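Long-range contacts in synaptic vesicle membrane protein VAT-1 homolog-like (Homo sapiens, PDB 4A27), which probably acts as an oxidoreductase of the quinone oxidoreductase subfamily within the zinc-containing alcohol dehydrogenase family: residues G208-L213 with L227-G232; T174-K179 with F191-D196; V159-S164 with K307-V312; F123-V128 with F278-L283. All coordinates share one frame; numbering follows the deposited sequence.

Interactions 1 and 2 both involve the parallel six-stranded sheet of the Rossmann-type domain, with centres about 20 Å apart and nearest atoms about 7 Å apart. Interactions 3 and 4 lie nearer the centre of the subunit (about 13 and 6 Å from it, centre to centre) and touch: I309 CD1 meets F127 CD2 at 3.6 Å, and P311 CG meets F123 CD1 at 3.6 Å. Interaction 3 also reaches interaction 1, since V159 CG1 of helix 154-163 packs on L213 CD1 of strand 209-215 at 3.6 Å. The second subunit meets interactions 1 and 4. Ethanediol molecules, probably from the crystallisation liquor, lie beside interactions 1 and 2.

Interaction 1 of 4, residues G208-L213 with L227-G232; sequences GVDIVL and LLKPLG. With EDO (1,2-ethanediol), chain C.
V209 pairs in parallel with L228: V209 N donates to L227 O (2.9 Å, 164°) and V209 O accepts from K229 N (2.8 Å), so that one residue is gripped through both backbone polar groups. A CB on G208 would run into L227 O, and the lack of one lets the chains close up at this end. K229, its CG anti to the carbonyl carbon, stretches out along V209 O and crosses D210 obliquely. Its NZ meets D210 OD2 at 2.8 Å, from above the carboxylate plane, in a salt bridge. The same oxygen accepts from S145 N of the neighbouring strand, while a water donates to D210 OD1 (2.9 Å) and to P230 O. On the apolar side, V212 CG2 lies 3.9 Å from L228 CD2. Beyond L228 the chain swings through a type II turn, K229 to G232, into strand 232-237, which continues the main sheet. At the turn, L231 O accepts from O1 of the ethanediol (2.6 Å), which is also bonded to T233 and N139. With an ammonium and an amide N-H on one oxygen and a water on the other, the D210 carboxylate is likely to stay ionised.

Interaction 2 of 4, residues T174-K179 with F191-D196; sequences TASTFK and FDRNAD
R193 addresses S176 side-on: NE and NH2 both donate to the one hydroxyl oxygen, S176 OG, NE at 3.0 Å and NH2 at 3.1 Å, with that oxygen close to the guanidinium plane. The arginine leaves its backbone with CG anti to N and then bends at chi3 (56°), which turns the planar head toward the serine. S176 OG is anti to its own carbonyl carbon. One face of the guanidinium is met near its rim by N194 OD1, 3.4 Å above the plane. An alanine at R193 would remove both donors to the serine and would probably leave the two loops more loosely joined, since the backbone bond from R193 N to A175 O is weak. T177 and D192 cross at about a right angle; T177 OG1 comes within 2.6 Å of D192 OD2, but the angle is too poor for a hydrogen bond. The other carboxylate oxygen, D192 OD1, accepts from N194 N with its anti lone pair (2.8 Å), an Asx turn inside the type I turn D192-A195. Where the strands still run together, T174 and F191 face the same side of the sheet, and A175 N donates to F191 O (3.1 Å), nearly along the C=O axis. The F191 ring leads off onto helix 197-204. These two strand ends belong to the beta-alpha-beta unit of strand 170-175, helix 180-183 and strand 189-192, at the sheet edge of a Rossmann fold; in dinucleotide-binding relatives, the carboxyl end of the second strand typically lies near the adenosine ribose.

Interaction 3 of 4, residues V159-S164 with K307-V312; sequences VAQLCS and KKIKPV
The carboxamide of Q161 binds K310 at two points, matching its own acceptor and donor to the peptide N-H and C=O of that one residue. K310 N donates to Q161 OE1 at 2.8 Å, in the carbonyl plane and on a lone pair, with a nearly straight bond (166°). Q161 NE2 returns a bond to K310 O at 2.9 Å; the acceptor lies in the plane of the glutamine amide, although the donor sits somewhat above the carbonyl plane of K310. The glutamine chain is extended beyond CG, which carries the amide across from the helix. A leucine at Q161 would lose both bonds, and the irregular segment 307-312 would probably be held less firmly against the helix. Apolar groups flank the pair: I309 CB is 3.5 Å from Q161 OE1, and V312 CG2 lies 3.8 Å from Q161 NE2. Beside them, L162 CD2 packs obliquely on I309 CG2 at 4.0 Å. Further out, F127 touches both Q161 and I309, while L303 of helix 290-305 touches L162 and I309. Within segment 159-164, S164 OG donates to Q161 O at 2.6 Å. The K310 side chain leads away to a salt bridge with E119, and the V312 backbone bonds to K337. Helix 154-163 is the first helix of the Rossmann fold, following strand 145-148 and a glycine-rich turn; here its carboxyl-terminal part is joined to the segment that returns the chain to the mixed sheet of the other, GroES-like domain, the two-domain plan of medium-chain dehydrogenases.

Interaction 4 of 4, residues F123-V128 with F278-L283; sequences FPMNFV and FSLLNL
F123 O accepts from F127 N (3.0 Å), a helical bond that spans the residue carrying the first half of the contact, M125. There CG is anti to the carbonyl carbon, and bends at chi2 (-74°) and chi3 (-84°) bring the thioether round to the leucines, so that M125 SD comes 3.9 Å from L281 CD2, the two side chains crossing at about a right angle. The same sulphur, M125 SD, is 4.2 Å from L280 CD2, and that methyl also lies 3.8 Å from M125 O. The M125 N-H is taken by E67 and its carbonyl by the T129 hydroxyl. F127 turns from the second segment and packs against I309. V128, nearly one helical turn after M125, presents CG1 to the fork of L280, V128 CG1 lying 3.8 Å from L280 CD2 and 3.9 Å from L280 CD1. L280 reaches across with CG anti to its backbone N (chi1 178°), and its side chain meets that of V128 at about a right angle. Just before L280 stands S279, an N-cap whose OG accepts from N282 N (3.2 Å). No hydrogen bond crosses between the segments, so cohesion here comes from methyl and thioether contacts, while the polar groups named look to other partners: M125 N to E67, N282 N to the S279 cap and S279 N to N272 of the second subunit.

Interaction 1 of 4, residues G208-L213 with L227-G232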
# COMPACT_ATOMS: atom_id res chain seq x y z
N GLY A 208 -7.49 13.90 -8.62
CA GLY A 208 -6.26 13.27 -9.10
C GLY A 208 -6.45 11.77 -9.31
O GLY A 208 -7.53 11.34 -9.78
N VAL A 209 -5.43 10.99 -8.94
CA VAL A 209 -5.48 9.54 -9.14
C VAL A 209 -5.21 8.71 -7.88
O VAL A 209 -4.63 9.18 -6.89
CB VAL A 209 -4.48 9.10 -10.26
CG1 VAL A 209 -4.91 9.67 -11.61
CG2 VAL A 209 -3.09 9.55 -9.89
N ASP A 210 -5.64 7.45 -7.94
CA ASP A 210 -5.41 6.49 -6.88
C ASP A 210 -3.99 5.96 -6.84
O ASP A 210 -3.46 5.71 -5.74
CB ASP A 210 -6.36 5.31 -7.04
CG ASP A 210 -7.81 5.73 -6.94
OD1 ASP A 210 -8.23 6.01 -5.80
OD2 ASP A 210 -8.51 5.82 -7.99
N ILE A 211 -3.38 5.79 -8.02
CA ILE A 211 -2.04 5.22 -8.10
C ILE A 211 -1.18 6.00 -9.09
O ILE A 211 -1.59 6.22 -10.25
CB ILE A 211 -2.07 3.77 -8.57
CG1 ILE A 211 -2.94 2.88 -7.68
CG2 ILE A 211 -0.60 3.22 -8.74
CD1 ILE A 211 -3.15 1.49 -8.31
N VAL A 212 0.01 6.39 -8.65
CA VAL A 212 0.99 6.96 -9.55
C VAL A 212 2.19 5.99 -9.64
O VAL A 212 2.72 5.61 -8.60
CB VAL A 212 1.49 8.35 -9.12
CG1 VAL A 212 2.59 8.85 -10.12
CG2 VAL A 212 0.33 9.37 -9.07
N LEU A 213 2.59 5.64 -10.87
CA LEU A 213 3.73 4.77 -11.14
C LEU A 213 4.81 5.54 -11.86
O LEU A 213 4.63 6.02 -13.00
CB LEU A 213 3.34 3.59 -12.00
CG LEU A 213 2.19 2.78 -11.47
CD1 LEU A 213 1.74 1.79 -12.52
CD2 LEU A 213 2.63 2.12 -10.14
N LEU A 227 -0.32 14.65 -7.10
CA LEU A 227 -1.32 14.06 -7.98
C LEU A 227 -2.26 13.05 -7.26
O LEU A 227 -3.30 12.66 -7.78
CB LEU A 227 -0.56 13.35 -9.11
CG LEU A 227 -0.03 14.06 -10.35
CD1 LEU A 227 -1.12 14.11 -11.44
CD2 LEU A 227 0.55 15.43 -10.00
N LEU A 228 -1.88 12.58 -6.08
CA LEU A 228 -2.62 11.48 -5.42
C LEU A 228 -3.91 11.86 -4.70
O LEU A 228 -3.94 12.81 -3.91
CB LEU A 228 -1.72 10.81 -4.39
CG LEU A 228 -0.58 9.97 -4.91
CD1 LEU A 228 0.36 9.71 -3.72
CD2 LEU A 228 -1.10 8.68 -5.55
N LYS A 229 -4.98 11.11 -4.96
CA LYS A 229 -6.17 11.16 -4.12
C LYS A 229 -5.77 10.77 -2.67
O LYS A 229 -4.70 10.24 -2.45
CB LYS A 229 -7.24 10.19 -4.63
CG LYS A 229 -7.91 10.49 -5.96
CD LYS A 229 -9.10 9.53 -6.14
CE LYS A 229 -9.50 9.34 -7.61
NZ LYS A 229 -10.22 8.00 -7.82
N PRO A 230 -6.64 11.07 -1.67
CA PRO A 230 -6.48 10.49 -0.35
C PRO A 230 -6.47 8.96 -0.41
O PRO A 230 -7.24 8.37 -1.17
CB PRO A 230 -7.73 10.98 0.43
CG PRO A 230 -8.21 12.17 -0.32
CD PRO A 230 -7.83 11.94 -1.75
N LEU A 231 -5.62 8.36 0.41
CA LEU A 231 -5.32 6.92 0.42
C LEU A 231 -4.63 6.45 -0.85
O LEU A 231 -4.52 5.29 -1.06
CB LEU A 231 -6.57 6.08 0.67
CG LEU A 231 -7.25 6.47 2.00
CD1 LEU A 231 -8.51 5.64 2.26
CD2 LEU A 231 -6.23 6.32 3.14
N GLY A 232 -4.18 7.35 -1.70
CA GLY A 232 -3.45 6.94 -2.89
C GLY A 232 -2.03 6.47 -2.64
O GLY A 232 -1.44 6.79 -1.61
C1 EDO C . -4.78 2.70 -3.63
O1 EDO C . -3.86 3.56 -2.94
C2 EDO C . -4.09 1.39 -3.96
O2 EDO C . -4.76 0.25 -3.40
O HOH W 1 -6.83 6.44 -3.27

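Interaction 2 of 4, residues T174-K179 with F191-D196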
# COMPACT_ATOMS: atom_id res chain seq x y z
N THR A 174 1.48 9.38 -19.86
CA THR A 174 2.31 10.39 -20.52
C THR A 174 3.30 9.72 -21.49
O THR A 174 3.77 8.61 -21.24
CB THR A 174 3.06 11.26 -19.50
OG1 THR A 174 4.00 10.47 -18.79
CG2 THR A 174 2.08 11.91 -18.52
N ALA A 175 3.60 10.41 -22.59
CA ALA A 175 4.51 9.94 -23.64
C ALA A 175 4.82 11.09 -24.63
O ALA A 175 4.00 12.00 -24.80
CB ALA A 175 3.90 8.80 -24.39
N SER A 176 5.96 11.02 -25.30
CA SER A 176 6.32 12.00 -26.34
C SER A 176 5.30 11.96 -27.48
O SER A 176 4.82 10.88 -27.85
CB SER A 176 7.72 11.72 -26.87
OG SER A 176 8.69 11.97 -25.87
N THR A 177 4.97 13.13 -28.02
CA THR A 177 3.80 13.26 -28.91
C THR A 177 3.90 12.46 -30.22
O THR A 177 2.86 12.06 -30.79
CB THR A 177 3.45 14.75 -29.24
OG1 THR A 177 3.54 15.54 -28.05
CG2 THR A 177 2.03 14.87 -29.79
N PHE A 178 5.12 12.23 -30.71
CA PHE A 178 5.32 11.35 -31.88
C PHE A 178 4.91 9.90 -31.59
O PHE A 178 4.68 9.13 -32.52
CB PHE A 178 6.75 11.42 -32.46
CG PHE A 178 7.81 10.74 -31.61
CD1 PHE A 178 8.11 9.40 -31.79
CD2 PHE A 178 8.55 11.47 -30.69
CE1 PHE A 178 9.10 8.78 -31.02
CE2 PHE A 178 9.55 10.86 -29.91
CZ PHE A 178 9.82 9.51 -30.07
N LYS A 179 4.81 9.51 -30.33
CA LYS A 179 4.34 8.17 -29.99
C LYS A 179 2.82 8.05 -29.92
O LYS A 179 2.31 6.93 -30.00
CB LYS A 179 4.95 7.68 -28.68
CG LYS A 179 6.47 7.48 -28.74
CD LYS A 179 7.02 6.96 -27.43
CE LYS A 179 8.53 6.84 -27.46
NZ LYS A 179 9.08 6.78 -26.10
N PHE A 191 -1.20 12.10 -22.47
CA PHE A 191 -0.71 13.47 -22.38
C PHE A 191 0.74 13.62 -22.77
O PHE A 191 1.54 12.68 -22.73
CB PHE A 191 -0.93 14.02 -20.97
CG PHE A 191 -2.36 14.03 -20.56
CD1 PHE A 191 -3.32 14.65 -21.36
CD2 PHE A 191 -2.77 13.40 -19.41
CE1 PHE A 191 -4.66 14.65 -21.00
CE2 PHE A 191 -4.11 13.41 -19.04
CZ PHE A 191 -5.05 14.02 -19.84
N ASP A 192 1.07 14.84 -23.16
CA ASP A 192 2.40 15.15 -23.59
C ASP A 192 3.25 15.23 -22.37
O ASP A 192 2.94 15.95 -21.42
CB ASP A 192 2.44 16.47 -24.35
CG ASP A 192 3.81 16.76 -24.93
OD1 ASP A 192 4.84 16.49 -24.26
OD2 ASP A 192 3.86 17.26 -26.07
N ARG A 193 4.33 14.47 -22.43
CA ARG A 193 5.31 14.33 -21.37
C ARG A 193 5.79 15.69 -20.91
O ARG A 193 5.68 16.02 -19.75
CB ARG A 193 6.48 13.52 -21.95
CG ARG A 193 7.41 12.88 -20.98
CD ARG A 193 8.22 11.81 -21.71
NE ARG A 193 8.93 12.36 -22.87
CZ ARG A 193 10.09 13.01 -22.82
NH1 ARG A 193 10.72 13.18 -21.65
NH2 ARG A 193 10.65 13.49 -23.94
N ASN A 194 6.23 16.50 -21.87
CA ASN A 194 6.82 17.82 -21.60
C ASN A 194 5.85 18.99 -21.42
O ASN A 194 6.28 20.11 -21.17
CB ASN A 194 7.78 18.17 -22.74
CG ASN A 194 8.89 17.18 -22.89
OD1 ASN A 194 9.00 16.52 -23.92
ND2 ASN A 194 9.73 17.04 -21.85
N ALA A 195 4.55 18.74 -21.57
CA ALA A 195 3.52 19.73 -21.27
C ALA A 195 3.36 19.77 -19.76
O ALA A 195 4.25 19.32 -19.03
CB ALA A 195 2.22 19.34 -21.95
N ASP A 196 2.25 20.33 -19.26
CA ASP A 196 1.93 20.24 -17.83
C ASP A 196 0.65 19.44 -17.62
O ASP A 196 -0.42 19.96 -17.30
CB ASP A 196 1.89 21.62 -17.15
CG ASP A 196 3.23 22.01 -16.56
OD1 ASP A 196 4.07 21.12 -16.31
OD2 ASP A 196 3.45 23.22 -16.34

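Interaction 3 of 4, residues V159-S164 with K307-V312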
# COMPACT_ATOMS: atom_id res chain seq x y z
N VAL A 159 1.47 -2.25 -17.80
CA VAL A 159 0.54 -1.63 -16.84
C VAL A 159 -0.85 -1.34 -17.50
O VAL A 159 -1.91 -1.67 -16.94
CB VAL A 159 1.14 -0.34 -16.19
CG1 VAL A 159 0.09 0.53 -15.45
CG2 VAL A 159 2.34 -0.63 -15.20
N ALA A 160 -0.85 -0.78 -18.72
CA ALA A 160 -2.13 -0.43 -19.41
C ALA A 160 -2.93 -1.67 -19.69
O ALA A 160 -4.11 -1.68 -19.49
CB ALA A 160 -1.88 0.33 -20.71
N GLN A 161 -2.28 -2.73 -20.11
CA GLN A 161 -2.99 -3.95 -20.47
C GLN A 161 -3.59 -4.59 -19.21
O GLN A 161 -4.68 -5.12 -19.26
CB GLN A 161 -2.03 -4.95 -21.13
CG GLN A 161 -1.60 -4.52 -22.51
CD GLN A 161 -0.71 -5.51 -23.19
OE1 GLN A 161 -0.74 -6.70 -22.86
NE2 GLN A 161 0.06 -5.06 -24.19
N LEU A 162 -2.83 -4.60 -18.11
CA LEU A 162 -3.32 -5.20 -16.89
C LEU A 162 -4.46 -4.40 -16.26
O LEU A 162 -5.40 -4.98 -15.73
CB LEU A 162 -2.20 -5.42 -15.86
CG LEU A 162 -1.23 -6.51 -16.19
CD1 LEU A 162 0.04 -6.41 -15.29
CD2 LEU A 162 -2.01 -7.86 -16.03
N CYS A 163 -4.39 -3.07 -16.32
CA CYS A 163 -5.52 -2.23 -15.85
C CYS A 163 -6.83 -2.60 -16.60
O CYS A 163 -7.91 -2.59 -16.00
CB CYS A 163 -5.23 -0.76 -16.05
SG CYS A 163 -3.98 -0.09 -14.89
N SER A 164 -6.72 -2.94 -17.88
CA SER A 164 -7.89 -3.27 -18.68
C SER A 164 -8.52 -4.60 -18.27
O SER A 164 -9.64 -4.88 -18.69
CB SER A 164 -7.59 -3.25 -20.19
OG SER A 164 -6.84 -4.39 -20.58
N LYS A 307 -5.80 -14.41 -23.86
CA LYS A 307 -5.61 -13.34 -24.85
C LYS A 307 -5.94 -11.99 -24.28
O LYS A 307 -6.29 -11.08 -25.01
CB LYS A 307 -6.46 -13.56 -26.11
CG LYS A 307 -6.43 -14.98 -26.66
CD LYS A 307 -5.07 -15.29 -27.27
CE LYS A 307 -5.05 -16.65 -27.89
NZ LYS A 307 -3.74 -16.86 -28.55
N LYS A 308 -5.79 -11.84 -22.97
CA LYS A 308 -5.98 -10.55 -22.33
C LYS A 308 -4.73 -9.70 -22.22
O LYS A 308 -4.83 -8.51 -22.00
CB LYS A 308 -6.57 -10.74 -20.95
CG LYS A 308 -8.06 -11.19 -21.05
CD LYS A 308 -8.56 -11.74 -19.74
CE LYS A 308 -10.11 -12.08 -19.79
NZ LYS A 308 -10.90 -10.92 -19.33
N ILE A 309 -3.56 -10.30 -22.35
CA ILE A 309 -2.33 -9.53 -22.40
C ILE A 309 -1.40 -10.10 -23.48
O ILE A 309 -1.52 -11.26 -23.85
CB ILE A 309 -1.58 -9.51 -21.04
CG1 ILE A 309 -1.17 -10.91 -20.59
CG2 ILE A 309 -2.39 -8.80 -19.89
CD1 ILE A 309 -0.12 -10.84 -19.45
N LYS A 310 -0.47 -9.28 -23.95
CA LYS A 310 0.46 -9.62 -25.00
C LYS A 310 1.62 -8.61 -25.00
O LYS A 310 1.40 -7.41 -25.16
CB LYS A 310 -0.25 -9.63 -26.35
CG LYS A 310 0.65 -9.92 -27.55
CD LYS A 310 -0.17 -10.11 -28.84
CE LYS A 310 0.60 -10.89 -29.92
NZ LYS A 310 0.63 -12.36 -29.66
N PRO A 311 2.84 -9.08 -24.82
CA PRO A 311 3.98 -8.19 -24.82
C PRO A 311 4.09 -7.41 -26.13
O PRO A 311 3.79 -7.94 -27.19
CB PRO A 311 5.17 -9.13 -24.59
CG PRO A 311 4.61 -10.45 -24.22
CD PRO A 311 3.20 -10.50 -24.60
N VAL A 312 4.48 -6.15 -26.03
CA VAL A 312 4.64 -5.25 -27.18
C VAL A 312 6.13 -5.21 -27.41
O VAL A 312 6.87 -4.82 -26.50
CB VAL A 312 4.16 -3.82 -26.88
CG1 VAL A 312 4.54 -2.84 -28.02
CG2 VAL A 312 2.61 -3.77 -26.69

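Interaction 4 of 4, residues F123-V128 with F278-L283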
# COMPACT_ATOMS: atom_id res chain seq x y z
N PHE A 123 8.60 -10.80 -21.75
CA PHE A 123 7.46 -11.03 -20.85
C PHE A 123 7.79 -10.78 -19.32
O PHE A 123 7.21 -9.88 -18.72
CB PHE A 123 6.97 -12.45 -21.07
CG PHE A 123 5.63 -12.73 -20.51
CD1 PHE A 123 4.49 -12.30 -21.19
CD2 PHE A 123 5.47 -13.41 -19.31
CE1 PHE A 123 3.22 -12.57 -20.68
CE2 PHE A 123 4.19 -13.68 -18.80
CZ PHE A 123 3.07 -13.26 -19.50
N PRO A 124 8.74 -11.54 -18.72
CA PRO A 124 8.92 -11.55 -17.26
C PRO A 124 9.23 -10.24 -16.55
O PRO A 124 8.52 -9.88 -15.63
CB PRO A 124 10.10 -12.53 -17.03
CG PRO A 124 10.55 -12.96 -18.34
CD PRO A 124 9.89 -12.17 -19.40
N MET A 125 10.27 -9.53 -16.95
CA MET A 125 10.60 -8.30 -16.24
C MET A 125 9.42 -7.33 -16.25
O MET A 125 8.97 -6.89 -15.18
CB MET A 125 11.85 -7.63 -16.80
CG MET A 125 13.16 -8.34 -16.43
SD MET A 125 13.66 -8.07 -14.71
CE MET A 125 14.50 -6.48 -14.94
N ASN A 126 8.95 -6.98 -17.45
CA ASN A 126 7.95 -5.94 -17.58
C ASN A 126 6.63 -6.33 -16.95
O ASN A 126 6.03 -5.52 -16.20
CB ASN A 126 7.74 -5.48 -19.02
CG ASN A 126 8.96 -4.76 -19.61
OD1 ASN A 126 9.86 -4.34 -18.90
ND2 ASN A 126 8.98 -4.62 -20.92
N PHE A 127 6.15 -7.54 -17.23
CA PHE A 127 4.82 -7.90 -16.77
C PHE A 127 4.78 -8.26 -15.28
O PHE A 127 3.79 -7.94 -14.60
CB PHE A 127 4.17 -8.98 -17.64
CG PHE A 127 3.59 -8.43 -18.91
CD1 PHE A 127 4.41 -8.15 -20.00
CD2 PHE A 127 2.23 -8.13 -19.01
CE1 PHE A 127 3.89 -7.59 -21.17
CE2 PHE A 127 1.69 -7.57 -20.18
CZ PHE A 127 2.54 -7.31 -21.26
N VAL A 128 5.84 -8.88 -14.75
CA VAL A 128 5.85 -9.16 -13.32
C VAL A 128 5.94 -7.81 -12.57
O VAL A 128 5.28 -7.62 -11.57
CB VAL A 128 7.01 -10.14 -12.90
CG1 VAL A 128 7.10 -10.26 -11.43
CG2 VAL A 128 6.81 -11.56 -13.51
N PHE A 278 9.89 -0.16 -5.45
CA PHE A 278 9.85 -1.52 -5.95
C PHE A 278 11.04 -1.87 -6.87
O PHE A 278 11.30 -1.16 -7.83
CB PHE A 278 8.56 -1.79 -6.67
CG PHE A 278 8.45 -3.22 -7.14
CD1 PHE A 278 8.34 -4.25 -6.20
CD2 PHE A 278 8.55 -3.53 -8.48
CE1 PHE A 278 8.27 -5.59 -6.63
CE2 PHE A 278 8.47 -4.86 -8.91
CZ PHE A 278 8.34 -5.89 -7.98
N SER A 279 11.74 -2.97 -6.54
CA SER A 279 12.87 -3.51 -7.31
C SER A 279 12.67 -5.00 -7.46
O SER A 279 12.83 -5.75 -6.49
CB SER A 279 14.18 -3.30 -6.56
OG SER A 279 15.18 -4.17 -7.09
N LEU A 280 12.24 -5.44 -8.64
CA LEU A 280 12.02 -6.86 -8.85
C LEU A 280 13.31 -7.69 -8.65
O LEU A 280 13.25 -8.79 -8.11
CB LEU A 280 11.44 -7.11 -10.24
CG LEU A 280 11.18 -8.55 -10.67
CD1 LEU A 280 10.41 -9.31 -9.57
CD2 LEU A 280 10.40 -8.58 -12.04
N LEU A 281 14.43 -7.21 -9.15
CA LEU A 281 15.67 -7.98 -9.08
C LEU A 281 16.06 -8.27 -7.63
O LEU A 281 16.38 -9.42 -7.29
CB LEU A 281 16.82 -7.30 -9.85
CG LEU A 281 16.59 -7.37 -11.36
CD1 LEU A 281 17.69 -6.69 -12.05
CD2 LEU A 281 16.40 -8.79 -11.96
N ASN A 282 15.97 -7.26 -6.78
CA ASN A 282 16.23 -7.45 -5.35
C ASN A 282 15.28 -8.41 -4.69
O ASN A 282 15.71 -9.20 -3.85
CB ASN A 282 16.14 -6.14 -4.60
CG ASN A 282 17.31 -5.24 -4.87
OD1 ASN A 282 18.25 -5.62 -5.57
ND2 ASN A 282 17.23 -4.02 -4.36
N LEU A 283 14.01 -8.36 -5.08
CA LEU A 283 13.01 -9.28 -4.57
C LEU A 283 13.38 -10.71 -4.91
O LEU A 283 13.23 -11.60 -4.07
CB LEU A 283 11.62 -8.94 -5.14
CG LEU A 283 10.36 -9.46 -4.45
CD1 LEU A 283 10.31 -9.04 -2.97
CD2 LEU A 283 9.09 -8.94 -5.18